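Local coordinates for GAF domain/HD domain protein (Geobacter sulfurreducens, PDB 3EEA) that forms the GAF domain of a longer GAF/HD-domain protein whose function is not established, though the whole protein may have phosphatase activity, at residues P73-M78 / A123-R128; R80-L85 / T118-A123; L85-P90 / D94-K99; T31-V36 / R105-L110. All coordinates share one frame; numbering follows the deposited sequence.

Contact 1 of 4, residues P73-M78 / A123-R128; sequences PLLKSM and AVFMAR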
# COMPACT_ATOMS: atom_id res chain seq x y z
N PRO A 73 -26.29 -6.21 -13.58
CA PRO A 73 -25.46 -6.14 -14.80
C PRO A 73 -24.07 -5.50 -14.67
O PRO A 73 -23.11 -6.00 -15.28
CB PRO A 73 -26.33 -5.37 -15.80
CG PRO A 73 -27.75 -5.70 -15.40
CD PRO A 73 -27.69 -5.81 -13.85
N LEU A 74 -23.92 -4.44 -13.88
CA LEU A 74 -22.60 -3.82 -13.65
C LEU A 74 -21.58 -4.84 -13.16
O LEU A 74 -20.37 -4.81 -13.54
CB LEU A 74 -22.69 -2.70 -12.61
CG LEU A 74 -21.46 -1.80 -12.42
CD1 LEU A 74 -21.38 -0.77 -13.52
CD2 LEU A 74 -21.47 -1.12 -11.05
N LEU A 75 -22.05 -5.72 -12.28
CA LEU A 75 -21.21 -6.68 -11.61
C LEU A 75 -20.89 -7.78 -12.54
O LEU A 75 -19.77 -8.33 -12.51
CB LEU A 75 -21.93 -7.24 -10.39
CG LEU A 75 -21.07 -7.75 -9.25
CD1 LEU A 75 -19.99 -6.73 -8.84
CD2 LEU A 75 -21.95 -8.15 -8.06
N LYS A 76 -21.85 -8.17 -13.36
CA LYS A 76 -21.56 -9.19 -14.35
C LYS A 76 -20.50 -8.68 -15.32
O LYS A 76 -19.62 -9.43 -15.72
CB LYS A 76 -22.80 -9.64 -15.09
CG LYS A 76 -22.53 -10.77 -16.05
CD LYS A 76 -23.82 -11.38 -16.55
CE LYS A 76 -23.59 -12.09 -17.85
NZ LYS A 76 -23.58 -11.13 -19.02
N SER A 77 -20.60 -7.42 -15.73
CA SER A 77 -19.59 -6.80 -16.62
C SER A 77 -18.23 -6.72 -15.99
O SER A 77 -17.20 -7.04 -16.64
CB SER A 77 -20.04 -5.39 -17.05
OG SER A 77 -21.20 -5.56 -17.88
N MET A 78 -18.20 -6.25 -14.75
CA MET A 78 -16.90 -6.18 -14.02
C MET A 78 -16.25 -7.57 -14.02
O MET A 78 -15.05 -7.72 -14.28
CB MET A 78 -17.14 -5.72 -12.56
CG MET A 78 -15.87 -5.41 -11.74
SD MET A 78 -16.13 -5.38 -9.91
CE MET A 78 -16.40 -7.15 -9.60
N ALA A 123 -14.13 -7.93 -4.74
CA ALA A 123 -14.37 -6.62 -5.31
C ALA A 123 -14.27 -5.55 -4.20
O ALA A 123 -14.64 -5.82 -3.09
CB ALA A 123 -15.72 -6.56 -6.01
N VAL A 124 -13.79 -4.37 -4.54
CA VAL A 124 -13.75 -3.22 -3.63
C VAL A 124 -14.59 -2.13 -4.26
O VAL A 124 -14.31 -1.71 -5.41
CB VAL A 124 -12.30 -2.72 -3.42
CG1 VAL A 124 -12.25 -1.48 -2.51
CG2 VAL A 124 -11.43 -3.84 -2.85
N PHE A 125 -15.60 -1.67 -3.55
CA PHE A 125 -16.40 -0.54 -4.00
C PHE A 125 -16.10 0.70 -3.13
O PHE A 125 -15.99 0.60 -1.89
CB PHE A 125 -17.84 -0.88 -3.90
CG PHE A 125 -18.22 -2.13 -4.67
CD1 PHE A 125 -18.49 -2.06 -6.02
CD2 PHE A 125 -18.25 -3.38 -4.05
CE1 PHE A 125 -18.85 -3.22 -6.73
CE2 PHE A 125 -18.60 -4.54 -4.74
CZ PHE A 125 -18.87 -4.46 -6.09
N MET A 126 -15.92 1.82 -3.77
CA MET A 126 -15.57 3.09 -3.11
C MET A 126 -16.57 4.11 -3.58
O MET A 126 -16.94 4.09 -4.74
CB MET A 126 -14.16 3.50 -3.47
CG MET A 126 -13.12 2.48 -2.87
SD MET A 126 -11.44 2.91 -3.25
CE MET A 126 -11.19 4.39 -2.36
N ALA A 127 -17.03 4.96 -2.66
CA ALA A 127 -18.09 5.90 -2.96
C ALA A 127 -17.74 7.27 -2.41
O ALA A 127 -17.14 7.37 -1.34
CB ALA A 127 -19.44 5.42 -2.33
N ARG A 128 -18.14 8.28 -3.14
CA ARG A 128 -18.30 9.61 -2.57
C ARG A 128 -19.51 10.34 -3.18
O ARG A 128 -20.09 9.90 -4.20
CB ARG A 128 -17.01 10.42 -2.60
CG ARG A 128 -16.31 10.47 -3.78
CD ARG A 128 -14.88 10.97 -3.49
NE ARG A 128 -14.33 11.47 -4.69
CZ ARG A 128 -13.05 11.57 -5.04
NH1 ARG A 128 -12.82 12.05 -6.23
NH2 ARG A 128 -12.03 11.19 -4.29
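In the hydrophobic core of the GAF domain, helix 73-81 lies against one face of the antiparallel sheet through Leu75 and Met78, which meet Phe125 and Ala123 of the strand 119-129. The backbones stay well apart, Met78 CA being 9.1 Å from Ala123 CA, and the gap is bridged by side chains. Leu75 reaches out with one methyl: CD1 sits 3.7 Å from Phe125 CZ, in the plane of the ring and at its edge, where the two side chains cross at about a right angle. Phe125 gets there because its CG stands anti to the carbonyl carbon (chi1 -56°), sending the ring out from the sheet toward the helix. Met78 starts extended and bends only at its last torsion (chi3 71°), which turns the terminal methyl onto Ala123: CE is 3.7 Å from Ala123 CB, and SD follows at 4.1 Å from the same methyl. The small alanine leaves room for the thioether to lie close over the strand. All four side chains are buried and meet by apolar contact alone. Around them, Phe46 of the strand 46-52 touches Leu75, Met78 and Ala123, Ala111 of the strand 107-116 adjoins Met78 and Phe125, and the ring of Tyr37 meets that of Phe125 nearly perpendicularly. Phe125 also lines the pocket holding a polyether, probably from the crystallisation liquor, and this helix-on-sheet packing is consistent with the apolar cavity in which many GAF domains hold ligands.

Contact 2 of 4, residues R80-L85 / T118-A123; sequences RKRQHL and TQVIGA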
# COMPACT_ATOMS: atom_id res chain seq x y z
N ARG A 80 -16.86 -10.38 -15.93
CA ARG A 80 -16.54 -10.92 -17.24
C ARG A 80 -15.26 -10.28 -17.83
O ARG A 80 -14.40 -10.98 -18.38
CB ARG A 80 -17.70 -10.67 -18.22
CG ARG A 80 -18.90 -11.51 -18.00
CD ARG A 80 -18.76 -12.80 -18.75
NE ARG A 80 -19.94 -13.65 -18.65
CZ ARG A 80 -20.12 -14.62 -17.77
NH1 ARG A 80 -19.23 -14.87 -16.82
NH2 ARG A 80 -21.24 -15.34 -17.84
N LYS A 81 -15.14 -8.96 -17.68
CA LYS A 81 -14.02 -8.22 -18.25
C LYS A 81 -12.83 -8.20 -17.31
O LYS A 81 -11.74 -7.86 -17.73
CB LYS A 81 -14.41 -6.76 -18.51
CG LYS A 81 -15.40 -6.53 -19.61
CD LYS A 81 -16.04 -5.12 -19.44
CE LYS A 81 -16.89 -4.68 -20.65
NZ LYS A 81 -17.77 -5.75 -21.17
N ARG A 82 -13.03 -8.51 -16.02
CA ARG A 82 -11.96 -8.41 -15.02
C ARG A 82 -11.40 -7.00 -15.00
O ARG A 82 -10.18 -6.87 -14.91
CB ARG A 82 -10.73 -9.27 -15.36
CG ARG A 82 -10.77 -10.61 -14.90
CD ARG A 82 -11.63 -11.39 -15.77
NE ARG A 82 -11.16 -12.75 -15.72
CZ ARG A 82 -11.67 -13.73 -16.44
NH1 ARG A 82 -12.68 -13.51 -17.26
NH2 ARG A 82 -11.15 -14.93 -16.35
N GLN A 83 -12.25 -5.99 -15.11
CA GLN A 83 -11.81 -4.62 -15.07
C GLN A 83 -12.70 -3.73 -14.21
O GLN A 83 -13.84 -4.07 -13.93
CB GLN A 83 -11.77 -4.03 -16.48
CG GLN A 83 -10.83 -4.83 -17.40
CD GLN A 83 -10.86 -4.36 -18.82
OE1 GLN A 83 -11.45 -3.31 -19.12
NE2 GLN A 83 -10.20 -5.11 -19.70
N HIS A 84 -12.12 -2.62 -13.78
CA HIS A 84 -12.83 -1.65 -12.98
C HIS A 84 -13.87 -0.90 -13.79
O HIS A 84 -13.71 -0.75 -15.02
CB HIS A 84 -11.89 -0.66 -12.31
CG HIS A 84 -11.42 0.47 -13.19
ND1 HIS A 84 -10.41 0.32 -14.12
CD2 HIS A 84 -11.82 1.76 -13.26
CE1 HIS A 84 -10.19 1.49 -14.70
NE2 HIS A 84 -11.04 2.38 -14.21
N LEU A 85 -14.92 -0.46 -13.10
CA LEU A 85 -15.98 0.36 -13.72
C LEU A 85 -16.32 1.49 -12.75
O LEU A 85 -16.21 1.30 -11.54
CB LEU A 85 -17.21 -0.50 -14.01
CG LEU A 85 -16.95 -1.58 -15.06
CD1 LEU A 85 -18.11 -2.61 -15.17
CD2 LEU A 85 -16.62 -0.92 -16.43
N THR A 118 -5.43 -14.12 -13.72
CA THR A 118 -6.60 -13.93 -14.59
C THR A 118 -7.95 -14.02 -13.87
O THR A 118 -9.00 -13.91 -14.53
CB THR A 118 -6.62 -15.02 -15.68
OG1 THR A 118 -6.88 -16.29 -15.07
CG2 THR A 118 -5.28 -15.07 -16.42
N GLN A 119 -7.91 -14.28 -12.56
CA GLN A 119 -9.08 -14.63 -11.78
C GLN A 119 -9.56 -13.49 -10.85
O GLN A 119 -8.75 -12.83 -10.22
CB GLN A 119 -8.73 -15.83 -10.92
CG GLN A 119 -8.42 -17.07 -11.79
CD GLN A 119 -9.63 -17.45 -12.63
OE1 GLN A 119 -9.65 -17.25 -13.87
NE2 GLN A 119 -10.65 -17.98 -11.97
N VAL A 120 -10.89 -13.33 -10.75
CA VAL A 120 -11.52 -12.34 -9.86
C VAL A 120 -11.83 -13.07 -8.58
O VAL A 120 -12.56 -14.08 -8.61
CB VAL A 120 -12.80 -11.73 -10.47
CG1 VAL A 120 -13.52 -10.78 -9.48
CG2 VAL A 120 -12.52 -11.01 -11.76
N ILE A 121 -11.26 -12.61 -7.45
CA ILE A 121 -11.48 -13.19 -6.14
C ILE A 121 -12.31 -12.35 -5.17
O ILE A 121 -12.61 -12.78 -4.04
CB ILE A 121 -10.17 -13.57 -5.43
CG1 ILE A 121 -9.32 -12.34 -5.05
CG2 ILE A 121 -9.33 -14.50 -6.32
CD1 ILE A 121 -8.14 -12.73 -4.17
N GLY A 122 -12.74 -11.18 -5.63
CA GLY A 122 -13.43 -10.24 -4.77
C GLY A 122 -13.60 -8.90 -5.46
O GLY A 122 -13.32 -8.76 -6.68
N ALA A 123 -14.13 -7.93 -4.74
CA ALA A 123 -14.37 -6.62 -5.31
C ALA A 123 -14.27 -5.55 -4.20
O ALA A 123 -14.64 -5.82 -3.09
CB ALA A 123 -15.72 -6.56 -6.01
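Arg82, just past the end of helix 73-81, holds the start of strand 119-129 through Thr118 and Val120. The polar part is a side-on grip on one backbone oxygen. Arg82 NE donates to Thr118 O at 2.7 Å with an N-H...O angle of 155°, and Arg82 NH2 donates to the same Thr118 O at 3.0 Å along a more bent path of 137°. The oxygen lies in the guanidinium plane, whereas both donors are tilted from the plane of the carbonyl. On the helix side, Arg82 NH1 donates to Arg80 O at 3.3 Å, again near the guanidinium plane, so all three nitrogens of the group are engaged and its rotation is restrained from both ends. Nearby, the side chain of Gln119 runs alongside that of Arg82, and the amide and guanidinium planes stand steeply to each other. Gln119 OE1 makes a hydrogen bond with Thr118 OG1 at 3.2 Å.

The apolar part is the arm of Arg82 against Val120. With CG anti to the carbonyl carbon (chi1 -87°), Arg82 CG comes to lie 3.6 Å from Val120 CG2, and a bend at chi2 then directs the rest of the chain on from there. That methyl is thus covered by the arm whose tip carries the charge.

Arg82 adopts positive phi as the helix ends, and the chain then runs on toward strand 85-87, which pairs with strand 107-116. Val120 also touches Leu79 of helix 73-81, so this surface contact continues outward the packing of the helix on the sheet, while on the strand's other face Ile121 meets Ser155 of helix 137-158.

Contact 3 of 4, residues L85-P90 / D94-K99; sequences LMLTDP and DLLTPK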
# COMPACT_ATOMS: atom_id res chain seq x y z
N LEU A 85 -14.92 -0.46 -13.10
CA LEU A 85 -15.98 0.36 -13.72
C LEU A 85 -16.32 1.49 -12.75
O LEU A 85 -16.21 1.30 -11.54
CB LEU A 85 -17.21 -0.50 -14.01
CG LEU A 85 -16.95 -1.58 -15.06
CD1 LEU A 85 -18.11 -2.61 -15.17
CD2 LEU A 85 -16.62 -0.92 -16.43
N MET A 86 -16.73 2.65 -13.25
CA MET A 86 -17.22 3.74 -12.37
C MET A 86 -18.60 4.22 -12.82
O MET A 86 -18.80 4.46 -14.00
CB MET A 86 -16.23 4.91 -12.38
CG MET A 86 -16.63 6.11 -11.45
SD MET A 86 -15.30 7.34 -11.30
CE MET A 86 -15.37 8.10 -12.96
N LEU A 87 -19.53 4.35 -11.88
CA LEU A 87 -20.81 4.97 -12.16
C LEU A 87 -20.86 6.33 -11.54
O LEU A 87 -20.78 6.45 -10.31
CB LEU A 87 -21.94 4.16 -11.57
CG LEU A 87 -22.25 2.86 -12.26
CD1 LEU A 87 -23.40 2.21 -11.53
CD2 LEU A 87 -22.59 3.11 -13.76
N THR A 88 -21.00 7.36 -12.38
CA THR A 88 -21.05 8.71 -11.87
C THR A 88 -22.49 9.16 -11.61
O THR A 88 -22.69 10.19 -10.98
CB THR A 88 -20.31 9.71 -12.80
OG1 THR A 88 -20.93 9.73 -14.08
CG2 THR A 88 -18.82 9.31 -12.94
N ASP A 89 -23.47 8.37 -12.05
CA ASP A 89 -24.89 8.67 -11.82
C ASP A 89 -25.66 7.35 -11.60
O ASP A 89 -26.44 6.90 -12.46
CB ASP A 89 -25.44 9.46 -13.02
CG ASP A 89 -26.79 10.13 -12.73
OD1 ASP A 89 -27.31 10.09 -11.59
OD2 ASP A 89 -27.35 10.71 -13.69
N PRO A 90 -25.43 6.70 -10.45
CA PRO A 90 -26.06 5.41 -10.22
C PRO A 90 -27.58 5.47 -10.19
O PRO A 90 -28.23 4.56 -10.70
CB PRO A 90 -25.49 4.97 -8.86
CG PRO A 90 -24.30 5.81 -8.63
CD PRO A 90 -24.56 7.10 -9.34
N ASP A 94 -29.33 1.87 -15.59
CA ASP A 94 -29.97 0.58 -15.84
C ASP A 94 -29.05 -0.60 -15.44
O ASP A 94 -29.50 -1.74 -15.40
CB ASP A 94 -30.29 0.46 -17.33
CG ASP A 94 -29.04 0.19 -18.16
OD1 ASP A 94 -28.62 1.06 -18.95
OD2 ASP A 94 -28.44 -0.90 -17.99
N LEU A 95 -27.77 -0.34 -15.19
CA LEU A 95 -26.82 -1.42 -14.84
C LEU A 95 -26.92 -1.90 -13.38
O LEU A 95 -26.18 -2.80 -12.94
CB LEU A 95 -25.38 -0.96 -15.08
CG LEU A 95 -25.02 -0.31 -16.40
CD1 LEU A 95 -23.51 -0.49 -16.57
CD2 LEU A 95 -25.80 -0.87 -17.60
N LEU A 96 -27.82 -1.27 -12.64
CA LEU A 96 -28.07 -1.61 -11.27
C LEU A 96 -29.52 -2.11 -11.14
O LEU A 96 -30.35 -1.90 -12.00
CB LEU A 96 -27.89 -0.36 -10.40
CG LEU A 96 -26.50 0.01 -9.88
CD1 LEU A 96 -25.42 -0.78 -10.52
CD2 LEU A 96 -26.29 1.46 -10.08
N THR A 97 -29.76 -2.76 -10.03
CA THR A 97 -31.06 -3.04 -9.47
C THR A 97 -31.83 -1.73 -9.06
O THR A 97 -31.22 -0.73 -8.67
CB THR A 97 -30.75 -3.94 -8.24
OG1 THR A 97 -30.93 -5.31 -8.60
CG2 THR A 97 -31.57 -3.59 -7.09
N PRO A 98 -33.19 -1.74 -9.14
CA PRO A 98 -33.95 -0.63 -8.55
C PRO A 98 -33.55 -0.32 -7.10
O PRO A 98 -33.37 0.85 -6.75
CB PRO A 98 -35.40 -1.14 -8.60
CG PRO A 98 -35.43 -1.99 -9.83
CD PRO A 98 -34.06 -2.60 -9.97
N LYS A 99 -33.43 -1.37 -6.28
CA LYS A 99 -32.96 -1.21 -4.89
C LYS A 99 -31.63 -0.42 -4.85
O LYS A 99 -31.49 0.54 -4.07
CB LYS A 99 -32.83 -2.59 -4.20
CG LYS A 99 -32.04 -2.59 -2.86
CD LYS A 99 -32.42 -3.71 -1.86
CE LYS A 99 -32.35 -5.16 -2.42
NZ LYS A 99 -30.95 -5.72 -2.59
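Leu87, at the end of strand 85-87, meets Leu96 tip to tip where the chain turns back toward helix 98-103. This is the tight side of the contact. Leu87 CD1 lies 3.7 Å from Leu96 CD1 and 3.3 Å from Leu96 CD2, so one methyl faces the fork of the other leucine. The second torsion of Leu96 (chi2 11°) falls far from a staggered position, a sign of strain or of an imprecisely placed fork, and the shorter distance is doubtful for the same reason. Leu96 CD2 is also 3.8 Å from Pro90 CB, so the same methyl touches both Leu87 and Pro90. With an alanine here instead of Leu96, Leu87 CD1 and Pro90 CB would probably face a gap in the wall of the polyether pocket. The outer side is looser: Thr88, Asp94, Pro98 and Lys99 are exposed. There Asp89 OD2 bonds Ser92 OG inside the turn, while Arg130 NE ties Thr88 O to another part of the chain. Inward, Leu74 of helix 73-81 touches Leu87, Leu95 and Leu96, while strand 85-87 forms the sheet edge beside strand 107-116 and Pro90 leans on Leu104.

Contact 4 of 4, residues T31-V36 / R105-L110; sequences TRWIAV and RNLCVL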
# COMPACT_ATOMS: atom_id res chain seq x y z
N THR A 31 -12.88 9.61 0.32
CA THR A 31 -14.01 8.74 0.03
C THR A 31 -15.04 8.85 1.16
O THR A 31 -14.68 9.13 2.32
CB THR A 31 -13.54 7.24 -0.05
OG1 THR A 31 -13.19 6.77 1.26
CG2 THR A 31 -12.34 7.09 -0.91
N ARG A 32 -16.31 8.64 0.84
CA ARG A 32 -17.32 8.53 1.88
C ARG A 32 -17.28 7.15 2.57
O ARG A 32 -17.32 7.02 3.82
CB ARG A 32 -18.66 8.79 1.25
CG ARG A 32 -19.85 8.77 2.17
CD ARG A 32 -21.08 8.90 1.35
NE ARG A 32 -22.27 8.74 2.17
CZ ARG A 32 -22.83 9.74 2.87
NH1 ARG A 32 -22.27 10.95 2.88
NH2 ARG A 32 -23.92 9.51 3.59
N TRP A 33 -17.22 6.11 1.76
CA TRP A 33 -17.09 4.77 2.31
C TRP A 33 -16.48 3.80 1.30
O TRP A 33 -16.32 4.16 0.11
CB TRP A 33 -18.43 4.24 2.76
CG TRP A 33 -19.55 4.29 1.83
CD1 TRP A 33 -20.68 5.09 1.98
CD2 TRP A 33 -19.85 3.40 0.72
NE1 TRP A 33 -21.56 4.83 1.00
CE2 TRP A 33 -21.10 3.79 0.21
CE3 TRP A 33 -19.14 2.38 0.07
CZ2 TRP A 33 -21.70 3.18 -0.90
CZ3 TRP A 33 -19.72 1.75 -1.05
CH2 TRP A 33 -20.99 2.18 -1.54
N ILE A 34 -16.09 2.65 1.84
CA ILE A 34 -15.48 1.52 1.14
C ILE A 34 -16.16 0.24 1.59
O ILE A 34 -16.44 0.05 2.78
CB ILE A 34 -13.95 1.39 1.43
CG1 ILE A 34 -13.28 2.74 1.20
CG2 ILE A 34 -13.34 0.22 0.62
CD1 ILE A 34 -11.73 2.79 1.35
N ALA A 35 -16.52 -0.61 0.63
CA ALA A 35 -17.20 -1.86 0.89
C ALA A 35 -16.46 -2.98 0.15
O ALA A 35 -16.35 -2.92 -1.08
CB ALA A 35 -18.65 -1.77 0.44
N VAL A 36 -15.98 -3.99 0.88
CA VAL A 36 -15.18 -5.05 0.31
C VAL A 36 -15.96 -6.33 0.38
O VAL A 36 -16.54 -6.64 1.41
CB VAL A 36 -13.80 -5.23 1.07
CG1 VAL A 36 -12.98 -6.37 0.38
CG2 VAL A 36 -13.08 -3.90 1.15
N ARG A 105 -28.05 6.68 -5.08
CA ARG A 105 -28.44 7.80 -5.96
C ARG A 105 -27.61 9.09 -5.77
O ARG A 105 -27.40 9.83 -6.71
CB ARG A 105 -29.93 8.12 -5.79
CG ARG A 105 -30.23 9.03 -4.60
CD ARG A 105 -31.64 8.88 -4.09
NE ARG A 105 -31.78 9.65 -2.87
CZ ARG A 105 -31.54 9.20 -1.64
NH1 ARG A 105 -31.13 7.95 -1.41
NH2 ARG A 105 -31.71 10.02 -0.61
N ASN A 106 -27.13 9.34 -4.55
CA ASN A 106 -26.32 10.54 -4.27
C ASN A 106 -24.82 10.35 -4.43
O ASN A 106 -24.02 11.23 -4.00
CB ASN A 106 -26.56 11.04 -2.84
CG ASN A 106 -27.89 11.76 -2.68
OD1 ASN A 106 -28.42 11.85 -1.56
ND2 ASN A 106 -28.44 12.28 -3.78
N LEU A 107 -24.42 9.22 -5.02
CA LEU A 107 -23.01 8.78 -4.96
C LEU A 107 -22.36 8.55 -6.33
O LEU A 107 -23.04 8.23 -7.29
CB LEU A 107 -22.93 7.50 -4.10
CG LEU A 107 -23.43 7.53 -2.65
CD1 LEU A 107 -23.47 6.12 -2.01
CD2 LEU A 107 -22.63 8.43 -1.73
N CYS A 108 -21.05 8.82 -6.42
CA CYS A 108 -20.20 8.38 -7.51
C CYS A 108 -19.61 7.06 -6.99
O CYS A 108 -19.08 7.05 -5.87
CB CYS A 108 -19.09 9.42 -7.73
SG CYS A 108 -17.80 8.81 -8.86
N VAL A 109 -19.72 5.96 -7.75
CA VAL A 109 -19.24 4.63 -7.25
C VAL A 109 -18.21 4.00 -8.18
O VAL A 109 -18.42 3.87 -9.38
CB VAL A 109 -20.37 3.64 -6.96
CG1 VAL A 109 -19.77 2.29 -6.44
CG2 VAL A 109 -21.42 4.25 -5.97
N LEU A 110 -17.05 3.70 -7.60
CA LEU A 110 -16.01 3.04 -8.29
C LEU A 110 -15.98 1.57 -7.85
O LEU A 110 -15.92 1.29 -6.66
CB LEU A 110 -14.69 3.72 -8.00
CG LEU A 110 -13.44 3.07 -8.53
CD1 LEU A 110 -13.35 3.20 -10.06
CD2 LEU A 110 -12.20 3.69 -7.85
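Arg32 N, just before strand 33-39, makes a probable hydrogen bond to Ala127 O, and Arg32 and Trp33 both face Ala127 across the sheet: a classic beta bulge beside the polyether pocket of the GAF domain. Both side chains reach Leu107 of strand 107-116, which lies beyond the intervening strand 119-129, Arg32 directly and Trp33 with the far end of its indole. Arg32 runs extended along its aliphatic part, CG opposite the backbone N (chi1 -178°), and crosses the leucine at about a right angle, its CD 3.5 Å from Leu107 CD2. Trp33 takes the crowded position between N and carbonyl carbon (chi1 51°), which swings its indole across to the other methyl. Leu107 offers one methyl to the Arg32 arm and the other to the indole. A serine here in place of Leu107 lacks both methyls, and the Arg32 arm and the indole would probably lose the support they share and be freer to move. All three residues line the polyether pocket, where Arg32 NH2 makes a weak hydrogen bond to the bound molecule. At the indole, Leu107 CD1 approaches the benzo and pyrrole parts together, 3.6 Å from Trp33 CZ2 and 3.8 Å from Trp33 NE1.

Overall arrangement
Contacts 1, 3 and 4 are buried and mainly apolar, though contact 4 also uses the aliphatic arm of the exposed Arg32, whereas contact 2 lies at the surface and relies on a guanidinium gripping a backbone oxygen. Contacts 1 and 2 use the same two elements, helix 73-81 and strand 119-129, and share Ala123; chemistry changes from hydrophobic to polar as the helix runs out to solvent. Contact 3 follows on from contact 2 through Leu85 and joins contact 1 by the probable hydrogen bond from Leu74 N to Leu95 O. Contact 4, about 18 Å from contact 2 between centres, spans three strands. Contacts 1, 3 and 4 each contribute residues to the polyether pocket.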